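Local coordinates for alpha-1,2-mannosidase (Bacteroides thetaiotaomicron, PDB 2WW2), which acts as a calcium-dependent, inverting alpha-mannosidase of glycoside hydrolase family 92, at residues S81-A86 against V114-G119; I158-R163 against H206-A211; L341-Y346 against L388-M393; E535-G538 against P542-A545; Y652-P657 against G710-S715. All coordinates share one frame; numbering follows the deposited sequence.

Contact 1: S81-A86 against V114-G119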
# COMPACT_ATOMS: atom_id res chain seq x y z
N SER A 81 -42.15 8.92 13.91
CA SER A 81 -41.34 9.25 15.09
C SER A 81 -42.14 10.03 16.10
O SER A 81 -43.17 10.63 15.79
CB SER A 81 -40.07 10.05 14.72
OG SER A 81 -40.40 11.36 14.28
N ILE A 82 -41.62 10.05 17.32
CA ILE A 82 -42.22 10.80 18.41
C ILE A 82 -41.07 11.62 19.00
O ILE A 82 -39.97 11.11 19.16
CB ILE A 82 -42.75 9.82 19.48
CG1 ILE A 82 -44.01 9.09 18.99
CG2 ILE A 82 -43.03 10.54 20.78
CD1 ILE A 82 -44.37 7.88 19.85
N MET A 83 -41.31 12.90 19.28
CA MET A 83 -40.26 13.77 19.79
C MET A 83 -40.80 14.71 20.86
O MET A 83 -41.56 15.63 20.57
CB MET A 83 -39.62 14.59 18.65
CG MET A 83 -38.44 15.43 19.11
SD MET A 83 -37.13 14.42 19.87
CE MET A 83 -35.90 15.69 20.10
N PRO A 84 -40.42 14.49 22.12
CA PRO A 84 -40.81 15.47 23.13
C PRO A 84 -39.94 16.72 22.99
O PRO A 84 -38.77 16.63 22.60
CB PRO A 84 -40.57 14.73 24.45
CG PRO A 84 -39.55 13.69 24.13
CD PRO A 84 -39.71 13.33 22.67
N LEU A 85 -40.50 17.90 23.28
CA LEU A 85 -39.78 19.15 23.16
C LEU A 85 -40.10 20.06 24.34
O LEU A 85 -41.24 20.08 24.82
CB LEU A 85 -40.18 19.90 21.87
CG LEU A 85 -39.81 19.29 20.51
CD1 LEU A 85 -40.48 20.13 19.42
CD2 LEU A 85 -38.27 19.22 20.29
N ALA A 86 -39.11 20.81 24.81
CA ALA A 86 -39.35 21.80 25.82
C ALA A 86 -39.11 23.16 25.20
O ALA A 86 -38.17 23.33 24.41
CB ALA A 86 -38.41 21.60 27.01
N VAL A 114 -32.21 9.39 27.44
CA VAL A 114 -31.33 10.52 27.14
C VAL A 114 -31.88 11.76 27.84
O VAL A 114 -33.10 11.92 27.98
CB VAL A 114 -31.18 10.74 25.62
CG1 VAL A 114 -32.53 11.13 25.00
CG2 VAL A 114 -30.11 11.79 25.30
N THR A 115 -30.98 12.62 28.31
CA THR A 115 -31.38 13.92 28.86
C THR A 115 -30.75 14.98 27.98
O THR A 115 -29.52 14.97 27.75
CB THR A 115 -30.90 14.07 30.30
OG1 THR A 115 -31.43 12.98 31.06
CG2 THR A 115 -31.36 15.41 30.91
N PHE A 116 -31.58 15.85 27.43
CA PHE A 116 -31.10 16.89 26.55
C PHE A 116 -30.42 17.99 27.32
O PHE A 116 -30.53 18.07 28.55
CB PHE A 116 -32.27 17.40 25.68
CG PHE A 116 -32.84 16.32 24.79
CD1 PHE A 116 -32.26 16.04 23.57
CD2 PHE A 116 -33.95 15.57 25.21
CE1 PHE A 116 -32.78 15.04 22.75
CE2 PHE A 116 -34.47 14.57 24.40
CZ PHE A 116 -33.88 14.30 23.17
N ASN A 117 -29.68 18.84 26.62
CA ASN A 117 -28.97 19.93 27.29
C ASN A 117 -29.94 20.85 28.04
O ASN A 117 -29.55 21.46 29.04
CB ASN A 117 -28.13 20.76 26.29
CG ASN A 117 -26.91 20.00 25.75
OD1 ASN A 117 -26.65 18.84 26.12
ND2 ASN A 117 -26.16 20.65 24.86
N ASN A 118 -31.18 20.96 27.57
CA ASN A 118 -32.16 21.84 28.22
C ASN A 118 -32.81 21.19 29.45
O ASN A 118 -33.69 21.77 30.08
CB ASN A 118 -33.24 22.32 27.23
CG ASN A 118 -34.05 21.17 26.65
OD1 ASN A 118 -33.98 20.05 27.14
ND2 ASN A 118 -34.82 21.44 25.59
N GLY A 119 -32.39 19.97 29.76
CA GLY A 119 -32.87 19.29 30.95
C GLY A 119 -34.04 18.35 30.73
O GLY A 119 -34.43 17.62 31.64
O HOH W 1 -36.52 20.04 23.78
O HOH W 2 -35.22 24.33 25.11
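In the beta-sandwich N-terminal domain of this family 92 enzyme, Met-83 on strand 80-86 and Ala-86 at its end meet Phe-116 and Asn-118, the first and third residues of the type I beta turn from Phe-116 to Gly-119. The two strands do not pair with each other; strands 60-67 and 98-108 pair between them, so this contact is made by side chains and water. Met-83 and Phe-116 approach from opposite directions. With CG anti to the backbone N (chi1 -176°) and a bend at chi2 (58°), the methionine brings its methyl end to the far end of the ring: CE of Met-83 is 3.9 Å from CZ of Phe-116 and 4.1 Å from CE1 of Phe-116. The approach is oblique to the ring. Val-98 touches both side chains, and Met-61 also packs on Phe-116. The turn is closed by Gly-119 N bonding to Phe-116 O at 2.9 Å. Asn-118 turns OD1 to Leu-120 N just after the turn, which helps fix the amide's rotation and leaves ND2 directed at the strand end. The methyl CB of Ala-86 lies 3.9 Å from ND2 of Asn-118, but the polar link runs through two waters. One joins Ala-86 N to this amide, 2.9 Å from ND2 of Asn-118; the other accepts from the same ND2 and donates to Ala-86 O at 3.2 Å.

Contact 2: I158-R163 against H206-A211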
# COMPACT_ATOMS: atom_id res chain seq x y z
N ILE A 158 -55.97 13.39 15.64
CA ILE A 158 -55.82 13.60 17.08
C ILE A 158 -57.20 13.56 17.70
O ILE A 158 -58.14 14.10 17.15
CB ILE A 158 -55.24 15.00 17.39
CG1 ILE A 158 -53.97 15.27 16.57
CG2 ILE A 158 -54.98 15.17 18.92
CD1 ILE A 158 -53.42 16.67 16.75
N GLU A 159 -57.31 12.92 18.86
CA GLU A 159 -58.54 12.95 19.64
C GLU A 159 -58.17 13.45 21.02
O GLU A 159 -57.99 12.67 21.95
CB GLU A 159 -59.18 11.56 19.70
CG GLU A 159 -59.54 11.03 18.31
CD GLU A 159 -60.20 9.67 18.37
OE1 GLU A 159 -59.50 8.64 18.26
OE2 GLU A 159 -61.44 9.62 18.54
N PRO A 160 -58.03 14.78 21.14
CA PRO A 160 -57.44 15.38 22.34
C PRO A 160 -58.20 14.97 23.60
O PRO A 160 -57.58 14.67 24.63
CB PRO A 160 -57.56 16.90 22.10
CG PRO A 160 -58.52 17.06 20.95
CD PRO A 160 -58.48 15.78 20.16
N GLU A 161 -59.53 14.93 23.52
CA GLU A 161 -60.33 14.58 24.69
C GLU A 161 -60.08 13.14 25.15
O GLU A 161 -60.18 12.84 26.34
CB GLU A 161 -61.84 14.88 24.47
CG GLU A 161 -62.59 13.89 23.56
CD GLU A 161 -62.17 13.94 22.07
OE1 GLU A 161 -61.33 14.78 21.69
OE2 GLU A 161 -62.70 13.12 21.29
N LYS A 162 -59.70 12.25 24.23
CA LYS A 162 -59.34 10.89 24.60
C LYS A 162 -57.82 10.72 24.80
O LYS A 162 -57.34 9.63 25.13
CB LYS A 162 -59.81 9.89 23.54
CG LYS A 162 -61.30 9.90 23.26
CD LYS A 162 -61.75 8.55 22.76
CE LYS A 162 -63.13 8.63 22.13
NZ LYS A 162 -62.99 9.27 20.79
N ARG A 163 -57.07 11.80 24.60
CA ARG A 163 -55.61 11.73 24.74
C ARG A 163 -55.01 10.72 23.77
O ARG A 163 -53.99 10.10 24.09
CB ARG A 163 -55.23 11.37 26.18
CG ARG A 163 -55.67 12.41 27.22
CD ARG A 163 -55.42 11.89 28.63
NE ARG A 163 -56.41 10.89 28.99
CZ ARG A 163 -56.15 9.62 29.32
NH1 ARG A 163 -54.89 9.17 29.38
NH2 ARG A 163 -57.16 8.81 29.64
N HIS A 206 -55.34 23.80 16.47
CA HIS A 206 -56.70 23.30 16.74
C HIS A 206 -57.18 22.25 15.74
O HIS A 206 -58.19 21.59 15.97
CB HIS A 206 -57.75 24.43 16.80
CG HIS A 206 -57.53 25.38 17.93
ND1 HIS A 206 -56.84 26.56 17.77
CD2 HIS A 206 -57.92 25.33 19.22
CE1 HIS A 206 -56.81 27.21 18.93
NE2 HIS A 206 -57.46 26.48 19.82
N GLN A 207 -56.47 22.08 14.63
CA GLN A 207 -56.89 21.05 13.68
C GLN A 207 -56.47 19.68 14.19
O GLN A 207 -55.42 19.54 14.81
CB GLN A 207 -56.31 21.31 12.31
CG GLN A 207 -56.85 22.56 11.70
CD GLN A 207 -56.98 22.46 10.20
OE1 GLN A 207 -56.91 23.46 9.48
NE2 GLN A 207 -57.18 21.24 9.72
N THR A 208 -57.29 18.67 13.92
CA THR A 208 -57.06 17.36 14.50
C THR A 208 -56.97 16.26 13.43
O THR A 208 -56.80 15.08 13.75
CB THR A 208 -58.19 17.00 15.48
OG1 THR A 208 -59.44 17.17 14.82
CG2 THR A 208 -58.18 17.92 16.69
N ASP A 209 -57.10 16.63 12.15
CA ASP A 209 -57.07 15.61 11.12
C ASP A 209 -56.27 16.15 9.95
O ASP A 209 -56.58 17.22 9.43
CB ASP A 209 -58.50 15.29 10.68
CG ASP A 209 -58.57 14.06 9.81
OD1 ASP A 209 -57.90 13.05 10.12
OD2 ASP A 209 -59.31 14.10 8.81
N VAL A 210 -55.21 15.44 9.56
CA VAL A 210 -54.36 15.91 8.47
C VAL A 210 -53.97 14.74 7.57
O VAL A 210 -53.81 13.61 8.05
CB VAL A 210 -53.11 16.69 9.00
CG1 VAL A 210 -52.20 15.78 9.82
CG2 VAL A 210 -52.34 17.34 7.84
N ALA A 211 -53.87 14.98 6.27
CA ALA A 211 -53.33 13.99 5.34
C ALA A 211 -52.65 14.77 4.24
O ALA A 211 -53.23 15.71 3.68
CB ALA A 211 -54.45 13.10 4.76
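Ile-158 and Thr-208 lie where antiparallel strands 154-159 and 209-212 of the N-terminal beta-sandwich domain come together, and a backbone bond joins them: Ile-158 N donates to Thr-208 O at 2.7 Å, with an N-H...O angle of 162°. Val-210 and Ile-156 continue the backbone pairing. The isoleucine side chain then runs along the partner's backbone. Its CB is 4.0 Å from CB of Thr-208. Next, CG1 of Ile-158, placed beside its own backbone N (chi1 -50°), passes 4.0 Å from Thr-208 O, the same oxygen that accepts the bond. At the tip, CD1 of Ile-158 comes 4.0 Å from Gln-207 O, a buried carbonyl with no hydrogen-bond partner in the model, so a methyl group is what faces it here. Thr-208 answers from its own side, its CB 3.3 Å from Ile-158 O. Beyond the strand the chain enters a 3-10 turn at residues 160-162, across which Lys-162 NZ bridges to Glu-159 OE2, meeting it from above the carboxylate plane. Pro-160 starts this turn and crosses the threonine at about a right angle, with CD of Pro-160 4.1 Å from CG2 of Thr-208.

Contact 3: L341-Y346 against L388-M393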
# COMPACT_ATOMS: atom_id res chain seq x y z
N LEU A 341 -26.72 -20.28 13.60
CA LEU A 341 -26.84 -20.09 15.04
C LEU A 341 -28.29 -20.34 15.49
O LEU A 341 -28.52 -20.99 16.52
CB LEU A 341 -26.36 -18.69 15.48
CG LEU A 341 -26.24 -18.51 17.01
CD1 LEU A 341 -25.10 -19.34 17.57
CD2 LEU A 341 -26.07 -17.02 17.45
N PHE A 342 -29.27 -19.83 14.74
CA PHE A 342 -30.66 -20.10 15.08
C PHE A 342 -30.95 -21.61 15.08
O PHE A 342 -31.58 -22.12 16.01
CB PHE A 342 -31.67 -19.38 14.15
CG PHE A 342 -31.53 -17.87 14.11
CD1 PHE A 342 -31.01 -17.16 15.21
CD2 PHE A 342 -31.93 -17.15 12.98
CE1 PHE A 342 -30.88 -15.76 15.16
CE2 PHE A 342 -31.79 -15.76 12.93
CZ PHE A 342 -31.26 -15.06 14.02
N THR A 343 -30.50 -22.33 14.07
CA THR A 343 -30.83 -23.76 14.01
C THR A 343 -30.32 -24.49 15.24
O THR A 343 -30.86 -25.53 15.60
CB THR A 343 -30.24 -24.48 12.75
OG1 THR A 343 -28.82 -24.44 12.80
CG2 THR A 343 -30.74 -23.81 11.45
N LEU A 344 -29.28 -23.96 15.87
CA LEU A 344 -28.67 -24.63 17.02
C LEU A 344 -29.31 -24.19 18.33
O LEU A 344 -29.81 -25.01 19.11
CB LEU A 344 -27.16 -24.33 17.06
CG LEU A 344 -26.35 -24.95 18.22
CD1 LEU A 344 -26.55 -26.46 18.27
CD2 LEU A 344 -24.85 -24.58 18.11
N LEU A 345 -29.29 -22.88 18.58
CA LEU A 345 -29.70 -22.34 19.87
C LEU A 345 -31.14 -21.80 19.91
O LEU A 345 -31.72 -21.69 21.00
CB LEU A 345 -28.74 -21.24 20.29
CG LEU A 345 -27.37 -21.69 20.81
CD1 LEU A 345 -26.50 -20.47 20.97
CD2 LEU A 345 -27.50 -22.38 22.16
N TYR A 346 -31.70 -21.46 18.75
CA TYR A 346 -33.04 -20.88 18.65
C TYR A 346 -33.85 -21.56 17.54
O TYR A 346 -34.40 -20.88 16.66
CB TYR A 346 -32.93 -19.36 18.41
CG TYR A 346 -31.96 -18.69 19.37
CD1 TYR A 346 -32.38 -18.29 20.65
CD2 TYR A 346 -30.63 -18.48 19.02
CE1 TYR A 346 -31.48 -17.70 21.55
CE2 TYR A 346 -29.73 -17.89 19.92
CZ TYR A 346 -30.18 -17.49 21.18
OH TYR A 346 -29.31 -16.90 22.08
N LEU A 388 -33.14 -23.28 4.08
CA LEU A 388 -34.04 -24.43 4.09
C LEU A 388 -33.28 -25.74 4.32
O LEU A 388 -33.68 -26.58 5.12
CB LEU A 388 -34.85 -24.50 2.79
CG LEU A 388 -35.84 -23.36 2.48
CD1 LEU A 388 -36.55 -23.60 1.13
CD2 LEU A 388 -36.87 -23.28 3.59
N VAL A 389 -32.19 -25.93 3.58
CA VAL A 389 -31.50 -27.24 3.62
C VAL A 389 -30.68 -27.42 4.90
O VAL A 389 -30.67 -28.50 5.51
CB VAL A 389 -30.62 -27.42 2.38
CG1 VAL A 389 -29.78 -28.71 2.52
CG2 VAL A 389 -31.52 -27.46 1.12
N ASP A 390 -30.01 -26.35 5.33
CA ASP A 390 -29.26 -26.43 6.58
C ASP A 390 -30.20 -26.84 7.71
O ASP A 390 -29.87 -27.74 8.53
CB ASP A 390 -28.55 -25.11 6.90
CG ASP A 390 -27.67 -25.21 8.13
OD1 ASP A 390 -26.71 -26.04 8.12
OD2 ASP A 390 -27.93 -24.49 9.13
N ALA A 391 -31.38 -26.21 7.76
CA ALA A 391 -32.36 -26.53 8.81
C ALA A 391 -32.83 -27.97 8.66
O ALA A 391 -32.87 -28.72 9.64
CB ALA A 391 -33.55 -25.58 8.74
N TRP A 392 -33.15 -28.36 7.44
CA TRP A 392 -33.68 -29.70 7.19
C TRP A 392 -32.71 -30.77 7.67
O TRP A 392 -33.12 -31.78 8.26
CB TRP A 392 -33.96 -29.87 5.70
CG TRP A 392 -34.77 -31.10 5.37
CD1 TRP A 392 -34.29 -32.34 5.09
CD2 TRP A 392 -36.20 -31.19 5.28
NE1 TRP A 392 -35.33 -33.20 4.82
CE2 TRP A 392 -36.52 -32.52 4.94
CE3 TRP A 392 -37.24 -30.27 5.46
CZ2 TRP A 392 -37.84 -32.96 4.78
CZ3 TRP A 392 -38.55 -30.71 5.30
CH2 TRP A 392 -38.84 -32.04 4.96
N MET A 393 -31.42 -30.56 7.42
CA MET A 393 -30.43 -31.59 7.73
C MET A 393 -30.15 -31.65 9.23
O MET A 393 -29.48 -32.56 9.70
CB MET A 393 -29.13 -31.35 6.97
CG MET A 393 -29.32 -31.42 5.46
SD MET A 393 -30.14 -32.94 4.94
CE MET A 393 -30.45 -32.55 3.24
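Thr-343 and Ala-391 mark the closest approach of two helical segments, 341-345 and 388-393, their CA atoms 6.1 Å apart. The short separation is consistent with the small Ala-391 and the short Thr-343 side chain where the helices come closest. Both segments carry helical i to i+4 bonds, such as Trp-392 N to Leu-388 O; in segment 341-345, Leu-341 O accepts from both Leu-344 N and Leu-345 N, a shared i+3 and i+4 acceptor consistent with a tightening last turn. Tyr-346 then leaves helical geometry and is at the N-cap position of helix 347-364.

Between the helices, CG2 of Thr-343 does the touching. Chi1 of 64° sets OG1 between the backbone N and the carbonyl carbon and turns CG2 to the facing helix. There the methyl sits 4.1 Å from CA of Ala-391 and 4.3 Å from CB of Ala-391. It also lies 3.7 Å from OD2 of Asp-390, whose side chain crosses the threonine at about a right angle. The hydroxyl OG1 of Thr-343 is 3.8 Å from OD2 of Asp-390, too long for a bond, and the two are linked by a third group instead: Lys-394 NZ forms a salt bridge with OD2 and a hydrogen bond with OG1. Thr-343 OG1 also bonds to Pro-340 O, and Asp-390 OD1 accepts from Gly-648 N, so the buried polar atoms are well supplied. With all three touching residues buried, this close packing of helix on helix fits the (alpha/alpha)6 barrel expected of the family 92 catalytic domain.

Contact 4: E535-G538 against P542-A545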
# COMPACT_ATOMS: atom_id res chain seq x y z
N GLU A 535 -7.25 -29.42 -4.33
CA GLU A 535 -6.83 -30.11 -5.55
C GLU A 535 -6.51 -29.12 -6.66
O GLU A 535 -5.51 -29.26 -7.36
CB GLU A 535 -7.91 -31.07 -6.05
CG GLU A 535 -8.06 -32.33 -5.24
CD GLU A 535 -9.24 -33.18 -5.70
OE1 GLU A 535 -9.46 -34.25 -5.09
OE2 GLU A 535 -9.96 -32.78 -6.66
N LEU A 536 -7.38 -28.14 -6.84
CA LEU A 536 -7.13 -27.09 -7.81
C LEU A 536 -5.80 -26.40 -7.49
O LEU A 536 -5.02 -26.10 -8.39
CB LEU A 536 -8.26 -26.06 -7.81
CG LEU A 536 -9.61 -26.55 -8.34
CD1 LEU A 536 -10.65 -25.45 -8.26
CD2 LEU A 536 -9.49 -27.07 -9.77
N MET A 537 -5.55 -26.13 -6.22
CA MET A 537 -4.38 -25.37 -5.81
C MET A 537 -3.09 -26.20 -5.83
O MET A 537 -2.00 -25.66 -5.62
CB MET A 537 -4.59 -24.79 -4.41
CG MET A 537 -5.64 -23.69 -4.35
SD MET A 537 -5.77 -23.02 -2.71
CE MET A 537 -6.93 -21.68 -2.97
N GLY A 538 -3.22 -27.50 -6.07
CA GLY A 538 -2.06 -28.37 -6.15
C GLY A 538 -1.81 -29.20 -4.90
O GLY A 538 -0.81 -29.90 -4.81
N PRO A 542 0.23 -26.50 -0.88
CA PRO A 542 0.06 -25.19 -1.50
C PRO A 542 -1.12 -24.42 -0.93
O PRO A 542 -1.09 -23.19 -0.88
CB PRO A 542 -0.19 -25.53 -2.97
CG PRO A 542 0.32 -26.88 -3.16
CD PRO A 542 0.18 -27.59 -1.86
N MET A 543 -2.18 -25.12 -0.51
CA MET A 543 -3.32 -24.44 0.08
C MET A 543 -2.98 -23.84 1.44
O MET A 543 -3.36 -22.71 1.73
CB MET A 543 -4.55 -25.35 0.19
CG MET A 543 -5.73 -24.59 0.79
SD MET A 543 -7.20 -25.55 1.11
CE MET A 543 -8.05 -25.43 -0.43
N ILE A 544 -2.27 -24.60 2.26
CA ILE A 544 -1.81 -24.11 3.55
C ILE A 544 -0.94 -22.86 3.38
O ILE A 544 -1.04 -21.90 4.15
CB ILE A 544 -1.01 -25.19 4.29
CG1 ILE A 544 -1.94 -26.32 4.76
CG2 ILE A 544 -0.22 -24.57 5.44
CD1 ILE A 544 -1.21 -27.62 5.10
N ALA A 545 -0.11 -22.86 2.35
CA ALA A 545 0.79 -21.74 2.08
C ALA A 545 0.00 -20.50 1.70
O ALA A 545 0.33 -19.39 2.11
CB ALA A 545 1.77 -22.09 0.98
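Met-537, Pro-542 and Met-543 carry most of the 203 Å² buried here. The carbonyl end of Met-537 faces the proline ring, with Met-537 O only 3.2 Å from CB of Pro-542. The same ring reaches on to the next residue, placing CG of Pro-542 3.6 Å from Gly-538 C. Meanwhile the Met-537 side chain, extended beyond CG, leads away from the ring to the other methionine, where SD of Met-537 is 3.8 Å from CG of Met-543. Met-543 is bent at its last torsion (chi3 -89°), which brings its CE to 4.0 Å from the sulfur of Met-537. This is a tight junction between two helices in the catalytic domain: helix 530-537 ends in a Schellman motif at Gly-538, whose positive phi (102°) leaves little room for a CB, and helix 540-551 begins almost at once, with Pro-542 in its first turn. A serine in place of Pro-542 keeps CB by Met-537 O but lacks the closed ring, which would probably leave Gly-538 without its CG and CD packing and the backbone freer to turn. Further along, Ala-545 packs on Phe-21 of a second subunit.

Contact 5: Y652-P657 against G710-S715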
# COMPACT_ATOMS: atom_id res chain seq x y z
N TYR A 652 -19.83 -28.63 12.52
CA TYR A 652 -19.19 -27.37 12.87
C TYR A 652 -17.70 -27.61 13.05
O TYR A 652 -17.31 -28.44 13.87
CB TYR A 652 -19.80 -26.82 14.18
CG TYR A 652 -21.31 -26.69 14.17
CD1 TYR A 652 -21.91 -25.47 13.89
CD2 TYR A 652 -22.13 -27.79 14.42
CE1 TYR A 652 -23.28 -25.33 13.89
CE2 TYR A 652 -23.50 -27.67 14.41
CZ TYR A 652 -24.07 -26.43 14.14
OH TYR A 652 -25.43 -26.32 14.12
N ALA A 653 -16.87 -26.90 12.27
CA ALA A 653 -15.43 -27.03 12.39
C ALA A 653 -14.96 -26.41 13.71
O ALA A 653 -15.42 -25.34 14.10
CB ALA A 653 -14.70 -26.39 11.19
N ILE A 654 -14.04 -27.10 14.38
CA ILE A 654 -13.53 -26.65 15.67
C ILE A 654 -12.42 -25.59 15.50
O ILE A 654 -11.50 -25.74 14.68
CB ILE A 654 -13.11 -27.86 16.54
CG1 ILE A 654 -14.38 -28.62 16.94
CG2 ILE A 654 -12.35 -27.39 17.82
CD1 ILE A 654 -14.15 -30.00 17.52
N GLY A 655 -12.55 -24.51 16.26
CA GLY A 655 -11.52 -23.48 16.26
C GLY A 655 -10.81 -23.54 17.59
O GLY A 655 -10.10 -24.51 17.88
N SER A 656 -11.05 -22.54 18.42
CA SER A 656 -10.48 -22.47 19.75
C SER A 656 -11.37 -21.51 20.52
O SER A 656 -11.61 -20.39 20.04
CB SER A 656 -9.04 -21.94 19.68
OG SER A 656 -8.53 -21.68 20.96
N PRO A 657 -11.90 -21.95 21.68
CA PRO A 657 -12.88 -21.17 22.44
C PRO A 657 -12.21 -19.97 23.09
O PRO A 657 -11.00 -20.01 23.40
CB PRO A 657 -13.34 -22.14 23.53
CG PRO A 657 -12.13 -23.03 23.76
CD PRO A 657 -11.51 -23.18 22.38
N GLY A 710 -23.81 -32.82 26.40
CA GLY A 710 -22.58 -33.49 26.80
C GLY A 710 -21.50 -32.46 27.06
O GLY A 710 -21.79 -31.34 27.47
N GLU A 711 -20.25 -32.84 26.79
CA GLU A 711 -19.13 -31.96 27.11
C GLU A 711 -17.92 -32.21 26.22
O GLU A 711 -17.49 -33.35 26.05
CB GLU A 711 -18.71 -32.10 28.58
CG GLU A 711 -17.54 -31.20 28.96
CD GLU A 711 -17.33 -31.08 30.47
OE1 GLU A 711 -18.24 -31.47 31.23
OE2 GLU A 711 -16.25 -30.60 30.89
N LEU A 712 -17.39 -31.12 25.67
CA LEU A 712 -16.09 -31.13 25.02
C LEU A 712 -15.10 -30.49 25.99
O LEU A 712 -15.18 -29.29 26.26
CB LEU A 712 -16.15 -30.33 23.73
CG LEU A 712 -14.86 -30.32 22.91
CD1 LEU A 712 -14.45 -31.75 22.46
CD2 LEU A 712 -15.00 -29.35 21.71
N ASN A 713 -14.19 -31.30 26.52
CA ASN A 713 -13.22 -30.88 27.54
C ASN A 713 -11.85 -30.67 26.90
O ASN A 713 -11.18 -31.64 26.54
CB ASN A 713 -13.15 -31.93 28.65
CG ASN A 713 -12.12 -31.62 29.74
OD1 ASN A 713 -11.39 -30.63 29.68
ND2 ASN A 713 -12.05 -32.47 30.74
N LEU A 714 -11.43 -29.40 26.78
CA LEU A 714 -10.19 -29.09 26.09
C LEU A 714 -9.06 -28.76 27.07
O LEU A 714 -9.28 -28.04 28.05
CB LEU A 714 -10.40 -27.90 25.15
CG LEU A 714 -11.55 -28.01 24.17
CD1 LEU A 714 -11.72 -26.69 23.39
CD2 LEU A 714 -11.29 -29.15 23.21
N SER A 715 -7.87 -29.30 26.80
CA SER A 715 -6.66 -28.94 27.53
C SER A 715 -5.90 -27.94 26.66
O SER A 715 -5.39 -28.31 25.60
CB SER A 715 -5.78 -30.17 27.76
OG SER A 715 -6.47 -31.14 28.52
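Leu-712 and Leu-714, on strand 710-717, an inner strand of a mixed sheet, send their side chains to Ile-654 and Pro-657 at the end of strand 651-654 and just beyond it. The contact is therefore side chain on side chain, between strand 710-717 and strand 651-654 with the chain that follows it: the CA atoms of Ile-654 and Leu-712 are 10.7 Å apart, far beyond backbone bonding. Leu-712 comes first. Its CG is anti to the backbone N (chi1 -177°), and its CD2 ends 4.3 Å from CD1 of Ile-654, a loose meeting of two methyls. Phe-696 touches both residues. Leu-714 then closes more tightly: CG stands beside its own backbone N (chi1 -53°), and CD1 of Leu-714 comes 3.7 Å from CD of Pro-657 and equally near CG of Pro-657. One methyl thus meets the CG-CD bond at the outer end of the proline ring, though the CA atoms of Pro-657 and Leu-714 remain 9.1 Å apart. Ile-686 of strand 685-691 packs on both Ile-654 and Leu-714. Every touching group is a buried hydrocarbon, so shape and exclusion of water, with no directional bond, probably account for the packing here.

How the contacts relate
Contacts 1 and 2 lie in the N-terminal domain, their centres 22 Å apart and their nearest atoms about 11 Å apart; contacts 3, 4 and 5 are in the catalytic domain. Only contacts 3 and 5 touch: Leu-344 CB is 3.9 Å from Tyr-652 OH, and Thr-343 OG1 packs nearby. Lys-394, which serves contact 3, also bonds to that hydroxyl, so the helix pair and the sheet pair share a polar centre. Contacts 2 and 4 are the most distant, 71 Å between centres. Contact 3 is nearest the middle of the chain, about 15 Å from its centre. The Phe-116 side chain of contact 1 is about 13 Å from a bound sodium ion.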